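Local coordinates for A-type flavoprotein (Giardia intestinalis, PDB 2Q9U), which probably reduces dioxygen at a non-haem diiron site with electrons relayed by FMN, scavenging oxygen in a parasite sensitive to it, at residues 313-326 against 348-360. Sequence-based numbering, arbitrary orientation.
Sequences FASPTLNNTMMPSV and GAFGWSNRAVPDI. With FMN (flavin mononucleotide), chain F; NO3 (nitrate ion), chain D.
T317 reaches from the loop after strand 310-314 to the start of helix 356-367 and ties the two FMN-binding loops of this flavodoxin-like domain together. Its CB lies over the pyrimidine end of the flavin, 3.8 Å from FMN C2. From there the side chain forks. OG1, anti to the carbonyl carbon (chi1 -66°), accepts bonds from R355 N and A356 N, each 3.0 Å long. Both are nearly straight, with N-H...O angles of 162° and 166°; water 1 is a third partner and links OG1 to N354 OD1. CG2, anti to the backbone N, lies almost straight above FMN N3 at 3.3 Å, on the same flavin face as CB, and also touches S353 O. The backbone adds T317 N to A349 O, while T317 O accepts a bond from the ribityl O2' of FMN. On the facing loop, the amides of G351, W352 and S353 converge on FMN O2. The indole of W352 lies over the pyrimidine ring, with FMN C2 3.5 Å above its plane, and meets W153 of the second subunit edge-to-face.

Farther along, R355 bends at chi2 and chi3, curling its guanidinium over N320 O, which sits above the centre of one face; water 4 meets it at the edge, in plane. T321 OG1 donates to the anti lone pair of D359 OD2 at 2.8 Å, and water 3 bridges that oxygen to N320 O. M322 crosses I360 obliquely, its CE 3.8 Å from I360 CG1, while I360 CG2 packs on F313 CB.

Strands 310-314 and 344-350 are parallel neighbours in the five-stranded sheet, joined through helix 324-336 as a beta-alpha-beta unit. L330 of that helix backs F313 and M322, and strand 378-381 flanks F350.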
loop_
_atom_site.group_PDB
_atom_site.type_symbol
_atom_site.label_atom_id
_atom_site.label_comp_id
_atom_site.label_asym_id
_atom_site.label_seq_id
_atom_site.Cartn_x
_atom_site.Cartn_y
_atom_site.Cartn_z
ATOM N N PHE A 313 -11.539 -18.027 13.612
ATOM C CA PHE A 313 -11.227 -17.724 12.227
ATOM C C PHE A 313 -12.484 -17.822 11.378
ATOM O O PHE A 313 -13.296 -18.761 11.525
ATOM C CB PHE A 313 -10.170 -18.669 11.686
ATOM C CG PHE A 313 -8.758 -18.302 12.097
ATOM C CD1 PHE A 313 -8.327 -18.499 13.422
ATOM C CD2 PHE A 313 -7.874 -17.760 11.181
ATOM C CE1 PHE A 313 -7.024 -18.165 13.826
ATOM C CE2 PHE A 313 -6.539 -17.447 11.569
ATOM C CZ PHE A 313 -6.129 -17.639 12.900
ATOM N N ALA A 314 -12.631 -16.875 10.464
ATOM C CA ALA A 314 -13.872 -16.781 9.710
ATOM C C ALA A 314 -13.609 -16.341 8.288
ATOM O O ALA A 314 -12.685 -15.582 8.031
ATOM C CB ALA A 314 -14.828 -15.828 10.391
ATOM N N SER A 315 -14.450 -16.827 7.386
ATOM C CA SER A 315 -14.401 -16.440 5.976
ATOM C C SER A 315 -15.713 -16.833 5.304
ATOM O O SER A 315 -16.256 -17.898 5.611
ATOM C CB SER A 315 -13.247 -17.185 5.267
ATOM O OG SER A 315 -13.280 -16.995 3.867
ATOM N N PRO A 316 -16.201 -16.002 4.353
ATOM C CA PRO A 316 -17.200 -16.555 3.432
ATOM C C PRO A 316 -16.597 -17.594 2.513
ATOM O O PRO A 316 -15.360 -17.685 2.366
ATOM C CB PRO A 316 -17.670 -15.315 2.630
ATOM C CG PRO A 316 -16.535 -14.365 2.686
ATOM C CD PRO A 316 -15.941 -14.576 4.096
ATOM N N THR A 317 -17.462 -18.415 1.912
ATOM C CA THR A 317 -17.018 -19.346 0.890
ATOM C C THR A 317 -16.730 -18.563 -0.395
ATOM O O THR A 317 -17.583 -17.821 -0.907
ATOM C CB THR A 317 -18.040 -20.493 0.662
ATOM O OG1 THR A 317 -18.118 -21.304 1.850
ATOM C CG2 THR A 317 -17.593 -21.397 -0.495
ATOM N N LEU A 318 -15.500 -18.698 -0.876
ATOM C CA LEU A 318 -15.107 -18.124 -2.150
ATOM C C LEU A 318 -14.595 -19.267 -3.015
ATOM O O LEU A 318 -13.590 -19.908 -2.656
ATOM C CB LEU A 318 -14.011 -17.071 -1.940
ATOM C CG LEU A 318 -13.445 -16.364 -3.195
ATOM C CD1 LEU A 318 -14.543 -15.635 -4.003
ATOM C CD2 LEU A 318 -12.322 -15.378 -2.790
ATOM N N ASN A 319 -15.302 -19.537 -4.116
ATOM C CA ASN A 319 -14.915 -20.572 -5.086
ATOM C C ASN A 319 -14.629 -21.890 -4.392
ATOM O O ASN A 319 -13.553 -22.472 -4.576
ATOM C CB ASN A 319 -13.698 -20.123 -5.914
ATOM C CG ASN A 319 -13.923 -18.770 -6.598
ATOM O OD1 ASN A 319 -15.020 -18.485 -7.059
ATOM N ND2 ASN A 319 -12.891 -17.938 -6.633
ATOM N N ASN A 320 -15.592 -22.327 -3.569
ATOM C CA ASN A 320 -15.578 -23.644 -2.919
ATOM C C ASN A 320 -14.530 -23.820 -1.833
ATOM O O ASN A 320 -14.244 -24.945 -1.427
ATOM C CB ASN A 320 -15.448 -24.767 -3.957
ATOM C CG ASN A 320 -16.592 -24.768 -4.961
ATOM O OD1 ASN A 320 -17.759 -24.793 -4.571
ATOM N ND2 ASN A 320 -16.255 -24.725 -6.261
ATOM N N THR A 321 -13.962 -22.720 -1.354
ATOM C CA THR A 321 -13.028 -22.798 -0.237
ATOM C C THR A 321 -13.049 -21.518 0.597
ATOM O O THR A 321 -13.966 -20.708 0.458
ATOM C CB THR A 321 -11.600 -23.216 -0.721
ATOM O OG1 THR A 321 -10.757 -23.425 0.414
ATOM C CG2 THR A 321 -10.981 -22.182 -1.694
ATOM N N MET A 322 -12.074 -21.354 1.490
ATOM C CA MET A 322 -11.958 -20.113 2.272
ATOM C C MET A 322 -11.251 -19.047 1.437
ATOM O O MET A 322 -10.605 -19.358 0.443
ATOM C CB MET A 322 -11.166 -20.350 3.571
ATOM C CG MET A 322 -9.686 -20.686 3.298
ATOM S SD MET A 322 -8.729 -21.000 4.794
ATOM C CE MET A 322 -9.171 -22.730 5.152
ATOM N N MET A 323 -11.375 -17.791 1.842
ATOM C CA MET A 323 -10.676 -16.709 1.127
ATOM C C MET A 323 -9.154 -16.921 1.234
ATOM O O MET A 323 -8.673 -17.379 2.289
ATOM C CB MET A 323 -11.106 -15.348 1.664
ATOM C CG MET A 323 -12.584 -15.010 1.293
ATOM S SD MET A 323 -13.101 -13.368 1.847
ATOM C CE MET A 323 -12.177 -12.344 0.691
ATOM N N PRO A 324 -8.390 -16.623 0.132
ATOM C CA PRO A 324 -6.937 -16.812 0.108
ATOM C C PRO A 324 -6.235 -16.133 1.289
ATOM O O PRO A 324 -5.276 -16.697 1.824
ATOM C CB PRO A 324 -6.522 -16.147 -1.224
ATOM C CG PRO A 324 -7.759 -16.347 -2.123
ATOM C CD PRO A 324 -8.898 -16.095 -1.159
ATOM N N SER A 325 -6.703 -14.945 1.701
ATOM C CA SER A 325 -6.066 -14.198 2.818
ATOM C C SER A 325 -6.135 -14.990 4.143
ATOM O O SER A 325 -5.185 -14.989 4.975
ATOM C CB SER A 325 -6.710 -12.822 2.986
ATOM O OG SER A 325 -8.099 -12.957 3.287
ATOM N N VAL A 326 -7.236 -15.701 4.324
ATOM C CA VAL A 326 -7.411 -16.514 5.536
ATOM C C VAL A 326 -6.552 -17.788 5.460
ATOM O O VAL A 326 -5.995 -18.217 6.487
ATOM C CB VAL A 326 -8.919 -16.774 5.822
ATOM C CG1 VAL A 326 -9.156 -17.672 7.077
ATOM C CG2 VAL A 326 -9.643 -15.453 6.002
ATOM N N GLY A 348 -18.883 -18.395 9.244
ATOM C CA GLY A 348 -18.832 -17.713 7.959
ATOM C C GLY A 348 -20.076 -17.882 7.137
ATOM O O GLY A 348 -20.826 -18.835 7.329
ATOM N N ALA A 349 -20.276 -16.939 6.227
ATOM C CA ALA A 349 -21.396 -16.967 5.279
ATOM C C ALA A 349 -21.122 -17.888 4.101
ATOM O O ALA A 349 -19.985 -18.226 3.807
ATOM C CB ALA A 349 -21.681 -15.537 4.794
ATOM N N PHE A 350 -22.173 -18.306 3.404
ATOM C CA PHE A 350 -22.001 -18.956 2.109
ATOM C C PHE A 350 -23.233 -18.641 1.262
ATOM O O PHE A 350 -24.249 -18.160 1.782
ATOM C CB PHE A 350 -21.788 -20.475 2.256
ATOM C CG PHE A 350 -22.976 -21.205 2.842
ATOM C CD1 PHE A 350 -23.138 -21.312 4.214
ATOM C CD2 PHE A 350 -23.945 -21.767 2.005
ATOM C CE1 PHE A 350 -24.254 -21.997 4.767
ATOM C CE2 PHE A 350 -25.065 -22.448 2.540
ATOM C CZ PHE A 350 -25.216 -22.555 3.919
ATOM N N GLY A 351 -23.120 -18.904 -0.030
ATOM C CA GLY A 351 -24.184 -18.618 -0.980
ATOM C C GLY A 351 -24.980 -19.855 -1.325
ATOM O O GLY A 351 -26.216 -19.817 -1.315
ATOM N N TRP A 352 -24.294 -20.939 -1.660
ATOM C CA TRP A 352 -24.984 -22.158 -2.093
ATOM C C TRP A 352 -24.395 -23.433 -1.533
ATOM O O TRP A 352 -25.122 -24.402 -1.318
ATOM C CB TRP A 352 -25.089 -22.248 -3.622
ATOM C CG TRP A 352 -23.815 -21.987 -4.365
ATOM C CD1 TRP A 352 -22.925 -22.907 -4.821
ATOM C CD2 TRP A 352 -23.290 -20.702 -4.720
ATOM N NE1 TRP A 352 -21.876 -22.275 -5.456
ATOM C CE2 TRP A 352 -22.084 -20.918 -5.404
ATOM C CE3 TRP A 352 -23.734 -19.384 -4.518
ATOM C CZ2 TRP A 352 -21.299 -19.863 -5.898
ATOM C CZ3 TRP A 352 -22.956 -18.334 -5.006
ATOM C CH2 TRP A 352 -21.749 -18.587 -5.689
ATOM N N SER A 353 -23.092 -23.432 -1.260
ATOM C CA SER A 353 -22.429 -24.618 -0.744
ATOM C C SER A 353 -21.405 -24.216 0.314
ATOM O O SER A 353 -20.468 -23.487 0.030
ATOM C CB SER A 353 -21.785 -25.429 -1.875
ATOM O OG SER A 353 -21.025 -26.535 -1.369
ATOM N N ASN A 354 -21.643 -24.661 1.543
ATOM C CA ASN A 354 -20.792 -24.330 2.690
ATOM C C ASN A 354 -19.436 -25.036 2.630
ATOM O O ASN A 354 -19.341 -26.238 2.896
ATOM C CB ASN A 354 -21.538 -24.653 3.992
ATOM C CG ASN A 354 -20.666 -24.486 5.239
ATOM O OD1 ASN A 354 -19.905 -23.520 5.353
ATOM N ND2 ASN A 354 -20.771 -25.437 6.172
ATOM N N ARG A 355 -18.388 -24.305 2.264
ATOM C CA ARG A 355 -17.053 -24.922 2.138
ATOM C C ARG A 355 -15.953 -24.281 2.981
ATOM O O ARG A 355 -15.043 -24.975 3.438
ATOM C CB ARG A 355 -16.595 -25.009 0.667
ATOM C CG ARG A 355 -17.533 -25.875 -0.229
ATOM C CD ARG A 355 -17.422 -27.403 0.102
ATOM N NE ARG A 355 -16.094 -27.913 -0.223
ATOM C CZ ARG A 355 -15.673 -28.270 -1.441
ATOM N NH1 ARG A 355 -16.478 -28.212 -2.503
ATOM N NH2 ARG A 355 -14.425 -28.692 -1.595
ATOM N N ALA A 356 -16.041 -22.971 3.188
ATOM C CA ALA A 356 -14.978 -22.252 3.914
ATOM C C ALA A 356 -14.872 -22.734 5.367
ATOM O O ALA A 356 -13.783 -23.031 5.851
ATOM C CB ALA A 356 -15.220 -20.756 3.860
ATOM N N VAL A 357 -16.008 -22.829 6.048
ATOM C CA VAL A 357 -16.014 -23.190 7.466
ATOM C C VAL A 357 -15.483 -24.624 7.724
ATOM O O VAL A 357 -14.599 -24.790 8.557
ATOM C CB VAL A 357 -17.370 -22.910 8.120
ATOM C CG1 VAL A 357 -17.430 -23.481 9.562
ATOM C CG2 VAL A 357 -17.627 -21.384 8.118
ATOM N N PRO A 358 -16.001 -25.650 6.996
ATOM C CA PRO A 358 -15.348 -26.962 7.043
ATOM C C PRO A 358 -13.849 -26.943 6.780
ATOM O O PRO A 358 -13.111 -27.652 7.484
ATOM C CB PRO A 358 -16.092 -27.755 5.933
ATOM C CG PRO A 358 -17.481 -27.164 6.006
ATOM C CD PRO A 358 -17.205 -25.689 6.137
ATOM N N ASP A 359 -13.398 -26.171 5.778
ATOM C CA ASP A 359 -11.973 -26.071 5.469
ATOM C C ASP A 359 -11.211 -25.376 6.606
ATOM O O ASP A 359 -10.122 -25.808 6.956
ATOM C CB ASP A 359 -11.699 -25.317 4.161
ATOM C CG ASP A 359 -12.024 -26.144 2.921
ATOM O OD1 ASP A 359 -12.346 -27.346 3.052
ATOM O OD2 ASP A 359 -11.946 -25.581 1.813
ATOM N N ILE A 360 -11.796 -24.337 7.198
ATOM C CA ILE A 360 -11.154 -23.671 8.341
ATOM C C ILE A 360 -11.061 -24.621 9.556
ATOM O O ILE A 360 -10.014 -24.741 10.190
ATOM C CB ILE A 360 -11.892 -22.403 8.734
ATOM C CG1 ILE A 360 -11.723 -21.332 7.645
ATOM C CG2 ILE A 360 -11.352 -21.901 10.058
ATOM C CD1 ILE A 360 -12.681 -20.116 7.843
HETATM N N1 FMN F . -20.808 -19.161 -2.159
HETATM C C2 FMN F . -20.667 -20.517 -2.141
HETATM O O2 FMN F . -21.417 -21.201 -1.425
HETATM N N3 FMN F . -19.718 -21.120 -2.943
HETATM C C4 FMN F . -18.867 -20.373 -3.742
HETATM O O4 FMN F . -17.957 -20.964 -4.321
HETATM C C4A FMN F . -18.997 -18.972 -3.755
HETATM N N5 FMN F . -18.201 -18.163 -4.559
HETATM C C5A FMN F . -18.389 -16.785 -4.538
HETATM C C6 FMN F . -17.594 -15.957 -5.338
HETATM C C7 FMN F . -17.764 -14.561 -5.328
HETATM C C7M FMN F . -17.024 -13.747 -6.355
HETATM C C8 FMN F . -18.740 -13.982 -4.519
HETATM C C8M FMN F . -18.883 -12.485 -4.395
HETATM C C9 FMN F . -19.537 -14.803 -3.724
HETATM C C9A FMN F . -19.371 -16.201 -3.725
HETATM N N10 FMN F . -20.163 -17.016 -2.919
HETATM C C10 FMN F . -19.994 -18.384 -2.956
HETATM C "C1'" FMN F . -21.229 -16.453 -2.028
HETATM C "C2'" FMN F . -20.656 -15.820 -0.762
HETATM O "O2'" FMN F . -20.074 -16.785 0.112
HETATM C "C3'" FMN F . -21.807 -15.020 -0.149
HETATM O "O3'" FMN F . -21.980 -13.859 -0.948
HETATM C "C4'" FMN F . -21.590 -14.585 1.285
HETATM O "O4'" FMN F . -22.811 -14.085 1.813
HETATM C "C5'" FMN F . -20.540 -13.486 1.392
HETATM O "O5'" FMN F . -20.224 -13.282 2.758
HETATM P P FMN F . -19.734 -11.839 3.219
HETATM O O1P FMN F . -19.111 -12.036 4.590
HETATM O O2P FMN F . -18.729 -11.362 2.210
HETATM O O3P FMN F . -20.889 -10.855 3.292
HETATM N N NO3 D . -8.277 -12.364 -0.642
HETATM O O1 NO3 D . -6.921 -12.075 -0.875
HETATM O O2 NO3 D . -9.257 -11.792 -1.449
HETATM O O3 NO3 D . -8.662 -13.191 0.406
HETATM O O HOH W 1 -18.722 -21.458 4.679
HETATM O O HOH W 2 -19.227 -23.777 -2.615
HETATM O O HOH W 3 -12.343 -26.576 -0.416
HETATM O O HOH W 4 -18.950 -27.317 -3.104
#